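Local coordinates for glyoxalase family protein (Bacillus cereus, PDB 1SS4), which belongs to the glyoxalase (vicinal oxygen chelate) family, probably binds a metal ion, and may act as a methylmalonyl-CoA epimerase or a related enzyme, at the interface of chains A and B. Residues are numbered along the deposited sequence; one frame, centred on the assembly and turned at random. Chains: chain A/B, Glyoxalase family protein.

Contact 1: the interface of chains A and B. Residues chain A 96-100; chain B 14-16, 96.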
loop_
_atom_site.group_PDB
_atom_site.type_symbol
_atom_site.label_atom_id
_atom_site.label_comp_id
_atom_site.label_asym_id
_atom_site.label_seq_id
_atom_site.Cartn_x
_atom_site.Cartn_y
_atom_site.Cartn_z
ATOM N N TYR A 96 6.840 -2.753 1.053
ATOM C CA TYR A 96 5.833 -1.696 1.221
ATOM C C TYR A 96 6.289 -0.772 2.330
ATOM O O TYR A 96 6.699 -1.224 3.398
ATOM C CB TYR A 96 4.472 -2.302 1.557
ATOM C CG TYR A 96 3.815 -2.943 0.357
ATOM C CD1 TYR A 96 3.275 -2.151 -0.661
ATOM C CD2 TYR A 96 3.742 -4.333 0.229
ATOM C CE1 TYR A 96 2.686 -2.706 -1.758
ATOM C CE2 TYR A 96 3.144 -4.914 -0.881
ATOM C CZ TYR A 96 2.618 -4.090 -1.870
ATOM O OH TYR A 96 1.996 -4.610 -2.965
ATOM N N LEU A 97 6.201 0.532 2.084
ATOM C CA LEU A 97 6.667 1.506 3.071
ATOM C C LEU A 97 5.564 2.289 3.766
ATOM O O LEU A 97 5.402 2.230 5.001
ATOM C CB LEU A 97 7.631 2.502 2.398
ATOM C CG LEU A 97 8.203 3.594 3.303
ATOM C CD1 LEU A 97 9.010 2.968 4.404
ATOM C CD2 LEU A 97 9.088 4.571 2.489
ATOM N N ARG A 98 4.810 3.044 2.985
ATOM C CA ARG A 98 3.755 3.832 3.595
ATOM C C ARG A 98 2.767 4.328 2.569
ATOM O O ARG A 98 3.093 4.440 1.390
ATOM C CB ARG A 98 4.381 5.049 4.288
ATOM C CG ARG A 98 5.209 5.942 3.319
ATOM C CD ARG A 98 4.455 7.211 2.978
ATOM N NE ARG A 98 5.047 7.999 1.894
ATOM C CZ ARG A 98 4.712 7.869 0.616
ATOM N NH1 ARG A 98 3.802 6.969 0.256
ATOM N NH2 ARG A 98 5.229 8.678 -0.296
ATOM N N VAL A 99 1.556 4.611 3.032
ATOM C CA VAL A 99 0.568 5.232 2.173
ATOM C C VAL A 99 0.648 6.717 2.580
ATOM O O VAL A 99 0.852 7.037 3.758
ATOM C CB VAL A 99 -0.866 4.685 2.394
ATOM C CG1 VAL A 99 -0.903 3.186 2.037
ATOM C CG2 VAL A 99 -1.307 4.864 3.818
HETATM N N MSE A 100 0.536 7.606 1.590
HETATM C CA MSE A 100 0.603 9.059 1.786
HETATM C C MSE A 100 -0.786 9.680 1.592
HETATM O O MSE A 100 -1.450 9.419 0.592
HETATM C CB MSE A 100 1.588 9.660 0.770
HETATM C CG MSE A 100 1.549 11.181 0.605
HETATM SE SE MSE A 100 2.287 12.084 2.125
HETATM C CE MSE A 100 4.161 11.713 1.892
ATOM N N ASN B 14 -0.592 8.205 -2.776
ATOM C CA ASN B 14 0.109 7.045 -3.298
ATOM C C ASN B 14 0.516 6.079 -2.201
ATOM O O ASN B 14 0.438 6.392 -1.021
ATOM C CB ASN B 14 1.374 7.499 -4.061
ATOM C CG ASN B 14 2.446 8.100 -3.146
ATOM O OD1 ASN B 14 3.133 7.386 -2.413
ATOM N ND2 ASN B 14 2.593 9.431 -3.199
ATOM N N VAL B 15 0.970 4.904 -2.619
ATOM C CA VAL B 15 1.471 3.898 -1.692
ATOM C C VAL B 15 2.902 3.744 -2.168
ATOM O O VAL B 15 3.127 3.582 -3.366
ATOM C CB VAL B 15 0.735 2.531 -1.836
ATOM C CG1 VAL B 15 1.396 1.499 -0.936
ATOM C CG2 VAL B 15 -0.729 2.682 -1.430
ATOM N N SER B 16 3.876 3.853 -1.268
ATOM C CA SER B 16 5.261 3.712 -1.714
ATOM C C SER B 16 5.808 2.311 -1.438
ATOM O O SER B 16 5.429 1.647 -0.462
ATOM C CB SER B 16 6.173 4.760 -1.046
ATOM O OG SER B 16 6.380 4.436 0.310
ATOM N N TYR B 96 1.802 -3.763 6.221
ATOM C CA TYR B 96 1.290 -3.619 4.850
ATOM C C TYR B 96 1.365 -4.988 4.176
ATOM O O TYR B 96 2.386 -5.671 4.276
ATOM C CB TYR B 96 2.127 -2.598 4.076
ATOM C CG TYR B 96 1.830 -1.163 4.486
ATOM C CD1 TYR B 96 0.627 -0.564 4.121
ATOM C CD2 TYR B 96 2.763 -0.407 5.220
ATOM C CE1 TYR B 96 0.339 0.743 4.472
ATOM C CE2 TYR B 96 2.497 0.910 5.572
ATOM C CZ TYR B 96 1.273 1.477 5.193
ATOM O OH TYR B 96 0.949 2.775 5.502
#
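B:Asn14 OD1, the side-chain amide oxygen, accepts a hydrogen bond of 2.8 Å from the guanidinium nitrogen NH1 of A:Arg98, while NH2 of the same group adds a weak second one. The oxygen lies at the edge of the guanidinium, in its plane, although the amide itself is turned 48° against that plane. A:Arg98 reaches it because its chain bends at chi2 (105°), which folds the long side chain back over the joint between the strands. The flat cation is sandwiched: CB of A:Met100, a selenomethionine, sits 3.5 Å above the centre of one face, and B:Ser16 CB covers the rim of the other. Serine is short enough for the guanidinium to lie over its CB.

Beneath them strand 95-103 of A runs antiparallel to strand 9-18 of B. B:Ser16 N bonds to A:Arg98 O at 2.8 Å, and A:Leu97 N to B:Ser16 O and A:Met100 N to B:Asn14 O pair likewise. B:Tyr96 comes across from the other side, and its phenol OH accepts a bond of 3.1 Å from A:Val99 N, a backbone amide turned away from strand 9-18. A:Val99 CG1 touches B:Val15 CG2 (3.5 Å) and CE1 of the B:Tyr96 ring. A:Tyr96 and B:Tyr96 cross obliquely, their CB atoms 3.5 Å apart. The pairing joins strands of the two chains in the deposited dimer, and the A:Arg98–B:Asn14 bond probably helps to set its register.

Contact 2: the interface of chains A and B. Residues chain A 15, 65, 70, 72, 100-101; chain B 9, 11-13.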
loop_
_atom_site.group_PDB
_atom_site.type_symbol
_atom_site.label_atom_id
_atom_site.label_comp_id
_atom_site.label_asym_id
_atom_site.label_seq_id
_atom_site.Cartn_x
_atom_site.Cartn_y
_atom_site.Cartn_z
ATOM N N VAL A 15 -5.245 -0.994 -0.851
ATOM C CA VAL A 15 -3.982 -1.479 -0.321
ATOM C C VAL A 15 -4.474 -2.081 0.987
ATOM O O VAL A 15 -5.354 -1.514 1.628
ATOM C CB VAL A 15 -2.980 -0.354 -0.026
ATOM C CG1 VAL A 15 -3.633 0.704 0.833
ATOM C CG2 VAL A 15 -1.768 -0.930 0.690
ATOM N N THR A 65 -11.991 6.444 0.955
ATOM C CA THR A 65 -11.751 7.876 1.093
ATOM C C THR A 65 -13.022 8.620 0.688
ATOM O O THR A 65 -13.859 8.081 -0.036
ATOM C CB THR A 65 -10.632 8.351 0.164
ATOM O OG1 THR A 65 -10.870 7.844 -1.161
ATOM C CG2 THR A 65 -9.283 7.880 0.675
ATOM N N SER A 70 -10.200 5.788 -3.357
ATOM C CA SER A 70 -9.197 4.956 -2.719
ATOM C C SER A 70 -9.703 4.193 -1.527
ATOM O O SER A 70 -10.584 4.657 -0.805
ATOM C CB SER A 70 -8.030 5.837 -2.304
ATOM O OG SER A 70 -7.671 6.703 -3.363
ATOM N N ILE A 72 -8.593 1.332 1.835
ATOM C CA ILE A 72 -7.631 0.644 2.682
ATOM C C ILE A 72 -8.386 -0.537 3.284
ATOM O O ILE A 72 -9.408 -0.371 3.955
ATOM C CB ILE A 72 -7.115 1.531 3.813
ATOM C CG1 ILE A 72 -6.268 2.650 3.235
ATOM C CG2 ILE A 72 -6.325 0.693 4.833
ATOM C CD1 ILE A 72 -6.061 3.823 4.211
HETATM N N MSE A 100 0.536 7.606 1.590
HETATM C CA MSE A 100 0.603 9.059 1.786
HETATM C C MSE A 100 -0.786 9.680 1.592
HETATM O O MSE A 100 -1.450 9.419 0.592
HETATM C CB MSE A 100 1.588 9.660 0.770
HETATM C CG MSE A 100 1.549 11.181 0.605
HETATM SE SE MSE A 100 2.287 12.084 2.125
HETATM C CE MSE A 100 4.161 11.713 1.892
ATOM N N PHE A 101 -1.220 10.485 2.553
ATOM C CA PHE A 101 -2.527 11.147 2.480
ATOM C C PHE A 101 -2.349 12.674 2.400
ATOM O O PHE A 101 -1.485 13.236 3.071
ATOM C CB PHE A 101 -3.351 10.853 3.741
ATOM C CG PHE A 101 -3.670 9.399 3.947
ATOM C CD1 PHE A 101 -4.637 8.767 3.168
ATOM C CD2 PHE A 101 -3.049 8.676 4.963
ATOM C CE1 PHE A 101 -4.993 7.432 3.395
ATOM C CE2 PHE A 101 -3.397 7.337 5.201
ATOM C CZ PHE A 101 -4.377 6.715 4.410
ATOM N N LEU B 9 -9.935 15.052 4.544
ATOM C CA LEU B 9 -9.021 14.159 3.828
ATOM C C LEU B 9 -9.240 14.384 2.337
ATOM O O LEU B 9 -10.258 13.955 1.775
ATOM C CB LEU B 9 -9.316 12.704 4.193
ATOM C CG LEU B 9 -8.582 11.598 3.429
ATOM C CD1 LEU B 9 -7.076 11.772 3.566
ATOM C CD2 LEU B 9 -9.013 10.243 3.977
ATOM N N ARG B 11 -7.239 13.304 -0.335
ATOM C CA ARG B 11 -7.021 12.102 -1.138
ATOM C C ARG B 11 -5.879 11.220 -0.627
ATOM O O ARG B 11 -5.082 11.640 0.224
ATOM C CB ARG B 11 -6.705 12.493 -2.574
ATOM C CG ARG B 11 -5.411 13.253 -2.694
ATOM C CD ARG B 11 -5.141 13.650 -4.132
ATOM N NE ARG B 11 -3.985 14.530 -4.228
ATOM C CZ ARG B 11 -3.965 15.796 -3.821
ATOM N NH1 ARG B 11 -5.048 16.352 -3.286
ATOM N NH2 ARG B 11 -2.852 16.504 -3.949
HETATM N N MSE B 12 -5.817 10.000 -1.155
HETATM C CA MSE B 12 -4.749 9.059 -0.825
HETATM C C MSE B 12 -3.850 9.188 -2.045
HETATM O O MSE B 12 -4.135 8.608 -3.104
HETATM C CB MSE B 12 -5.300 7.634 -0.692
HETATM C CG MSE B 12 -4.281 6.588 -0.252
HETATM SE SE MSE B 12 -5.159 4.886 0.214
HETATM C CE MSE B 12 -4.664 3.866 -1.383
ATOM N N ASP B 13 -2.785 9.970 -1.901
ATOM C CA ASP B 13 -1.866 10.251 -2.994
ATOM C C ASP B 13 -1.189 9.047 -3.607
ATOM O O ASP B 13 -1.176 8.910 -4.816
ATOM C CB ASP B 13 -0.750 11.202 -2.569
ATOM C CG ASP B 13 -1.264 12.515 -2.035
ATOM O OD1 ASP B 13 -1.272 12.686 -0.803
ATOM O OD2 ASP B 13 -1.650 13.373 -2.859
HETATM O O HOH W 1 -7.864 9.331 -3.215
#
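An antiparallel strand pairing, strand 95-103 of A against strand 9-18 of B, carries this contact, with A:Phe101 bridged to B:Met12. B:Met12, a selenomethionine, supplies the main apolar plug. Its CG is anti to the backbone N (chi1 -176°) and the chain stays extended through chi2, so the selenium is carried well into chain A before the terminal methyl turns aside at chi3. Along its length CB meets A:Ser70 CB at 3.6 Å and CG packs on A:Phe101 CE1. Further out, SE touches A:Ile72 CG1 at 3.9 Å, and CE reaches A:Val15 CG1. A long, unbranched side chain can touch A:Ser70, A:Phe101, A:Ile72 and A:Val15 in turn.

B:Leu9 puts CD1 against CB and CD1 of A:Phe101, while its other methyl, CD2, approaches A:Thr65 CG2. A:Ile72 CD1 stands at the edge of the phenyl ring, in its plane. B:Asp13 is held within its own chain by a salt bridge from B:Arg11 NE to OD2, which would favour a charged carboxylate; its backbone N makes a weak bond to A:Met100 O. A:Thr65 OG1 accepts from A:Ser70 N and donates to A:Ser70 O, fixing the serine whose OG is 2.6 Å from a water that in turn lies 3.0 Å from B:Met12 N.

Contact 3: the interface of chains A and B. Residues chain A 15-17, 86, 96; chain B 95-98.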
loop_
_atom_site.group_PDB
_atom_site.type_symbol
_atom_site.label_atom_id
_atom_site.label_comp_id
_atom_site.label_asym_id
_atom_site.label_seq_id
_atom_site.Cartn_x
_atom_site.Cartn_y
_atom_site.Cartn_z
ATOM N N VAL A 15 -5.245 -0.994 -0.851
ATOM C CA VAL A 15 -3.982 -1.479 -0.321
ATOM C C VAL A 15 -4.474 -2.081 0.987
ATOM O O VAL A 15 -5.354 -1.514 1.628
ATOM C CB VAL A 15 -2.980 -0.354 -0.026
ATOM C CG1 VAL A 15 -3.633 0.704 0.833
ATOM C CG2 VAL A 15 -1.768 -0.930 0.690
ATOM N N SER A 16 -3.972 -3.255 1.361
ATOM C CA SER A 16 -4.439 -3.861 2.598
ATOM C C SER A 16 -3.344 -3.924 3.612
ATOM O O SER A 16 -2.155 -4.030 3.255
ATOM C CB SER A 16 -4.993 -5.268 2.368
ATOM O OG SER A 16 -3.934 -6.153 2.022
ATOM N N ILE A 17 -3.756 -3.853 4.883
ATOM C CA ILE A 17 -2.834 -3.890 6.019
ATOM C C ILE A 17 -3.360 -4.958 6.994
ATOM O O ILE A 17 -4.558 -5.001 7.273
ATOM C CB ILE A 17 -2.805 -2.517 6.779
ATOM C CG1 ILE A 17 -2.666 -1.351 5.788
ATOM C CG2 ILE A 17 -1.637 -2.503 7.797
ATOM C CD1 ILE A 17 -2.862 0.039 6.425
ATOM N N HIS A 86 6.039 -6.608 10.280
ATOM C CA HIS A 86 6.886 -5.558 9.727
ATOM C C HIS A 86 6.169 -4.216 9.938
ATOM O O HIS A 86 6.444 -3.228 9.275
ATOM C CB HIS A 86 7.232 -5.770 8.236
ATOM C CG HIS A 86 6.067 -6.154 7.380
ATOM N ND1 HIS A 86 5.621 -7.450 7.275
ATOM C CD2 HIS A 86 5.262 -5.411 6.582
ATOM C CE1 HIS A 86 4.589 -7.492 6.448
ATOM N NE2 HIS A 86 4.352 -6.268 6.011
ATOM N N TYR A 96 6.840 -2.753 1.053
ATOM C CA TYR A 96 5.833 -1.696 1.221
ATOM C C TYR A 96 6.289 -0.772 2.330
ATOM O O TYR A 96 6.699 -1.224 3.398
ATOM C CB TYR A 96 4.472 -2.302 1.557
ATOM C CG TYR A 96 3.815 -2.943 0.357
ATOM C CD1 TYR A 96 3.275 -2.151 -0.661
ATOM C CD2 TYR A 96 3.742 -4.333 0.229
ATOM C CE1 TYR A 96 2.686 -2.706 -1.758
ATOM C CE2 TYR A 96 3.144 -4.914 -0.881
ATOM C CZ TYR A 96 2.618 -4.090 -1.870
ATOM O OH TYR A 96 1.996 -4.610 -2.965
ATOM N N GLY B 95 1.362 -5.848 9.264
ATOM C CA GLY B 95 1.879 -4.764 8.439
ATOM C C GLY B 95 1.290 -4.682 7.042
ATOM O O GLY B 95 0.379 -5.433 6.700
ATOM N N TYR B 96 1.802 -3.763 6.221
ATOM C CA TYR B 96 1.290 -3.619 4.850
ATOM C C TYR B 96 1.365 -4.988 4.176
ATOM O O TYR B 96 2.386 -5.671 4.276
ATOM C CB TYR B 96 2.127 -2.598 4.076
ATOM C CG TYR B 96 1.830 -1.163 4.486
ATOM C CD1 TYR B 96 0.627 -0.564 4.121
ATOM C CD2 TYR B 96 2.763 -0.407 5.220
ATOM C CE1 TYR B 96 0.339 0.743 4.472
ATOM C CE2 TYR B 96 2.497 0.910 5.572
ATOM C CZ TYR B 96 1.273 1.477 5.193
ATOM O OH TYR B 96 0.949 2.775 5.502
ATOM N N LEU B 97 0.294 -5.379 3.488
ATOM C CA LEU B 97 0.260 -6.697 2.858
ATOM C C LEU B 97 0.395 -6.630 1.341
ATOM O O LEU B 97 1.337 -7.172 0.777
ATOM C CB LEU B 97 -1.038 -7.443 3.233
ATOM C CG LEU B 97 -1.265 -8.834 2.603
ATOM C CD1 LEU B 97 -0.189 -9.836 3.094
ATOM C CD2 LEU B 97 -2.670 -9.334 2.985
ATOM N N ARG B 98 -0.527 -5.953 0.677
ATOM C CA ARG B 98 -0.474 -5.900 -0.772
ATOM C C ARG B 98 -1.401 -4.854 -1.336
ATOM O O ARG B 98 -2.351 -4.421 -0.670
ATOM C CB ARG B 98 -0.914 -7.263 -1.334
ATOM C CG ARG B 98 -2.309 -7.673 -0.755
ATOM C CD ARG B 98 -3.368 -7.743 -1.817
ATOM N NE ARG B 98 -4.742 -7.806 -1.293
ATOM C CZ ARG B 98 -5.489 -6.742 -0.984
ATOM N NH1 ARG B 98 -5.005 -5.512 -1.123
ATOM N NH2 ARG B 98 -6.754 -6.901 -0.606
#
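The end of strand 9-18 of A meets the start of strand 95-103 of B, and the loop carrying A:His86 comes up on the far side of the same B strand. A:His86 NE2 donates a bond of 2.7 Å to the backbone carbonyl oxygen B:Tyr96 O, nearly straight at 176° about the hydrogen, with the acceptor lying in the imidazole plane. Histidine suits the place because a flat ring can present one N-H at its tip to a strand carbonyl. A:Ser16 takes two backbone bonds, its N giving to B:Arg98 O and its O receiving from B:Leu97 N, each 2.8 Å long.

The serine hydroxyl OG stands 3.3 Å above the centre of the B:Arg98 guanidinium, a face-on approach rather than an in-plane hydrogen bond. The arginine can lie over this short side chain because it bends at chi2 (115°). A:Ile17 lies alongside B:Tyr96, both pointing the same way, with its CG1 3.8 Å from B:Tyr96 CD1; the branched isoleucine side chain gives the ring an apolar flank. A:Tyr96 extends over the next residues of the B strand, where its CZ comes within 3.7 Å of B:Arg98 CA. The site therefore sits near the symmetry axis, where the end of strand 9-18 of A pairs with the start of strand 95-103 of B, with the loop of A:His86 on the side of the B strand away from strand 9-18 of A.

Contacts 1 and 2 lie along one strand pair, 95-103 of A with 9-18 of B; contact 3 belongs to the reverse pair, 9-18 of A with 95-103 of B, and its A:Ser16 backbone bonds are twins of bonds in contact 1. Contacts 1 and 3 have C-alpha centres about 8 Å apart and share A:Tyr96 and B:Tyr96, which meet near the two-fold axis. Contact 2 continues contact 1 outward, about 10 Å away, through A:Met100; it lies about 14 Å from contact 3, linked by A:Val15. The doubled pairing is consistent with a dimer, though the structure alone does not show the oligomeric state in solution.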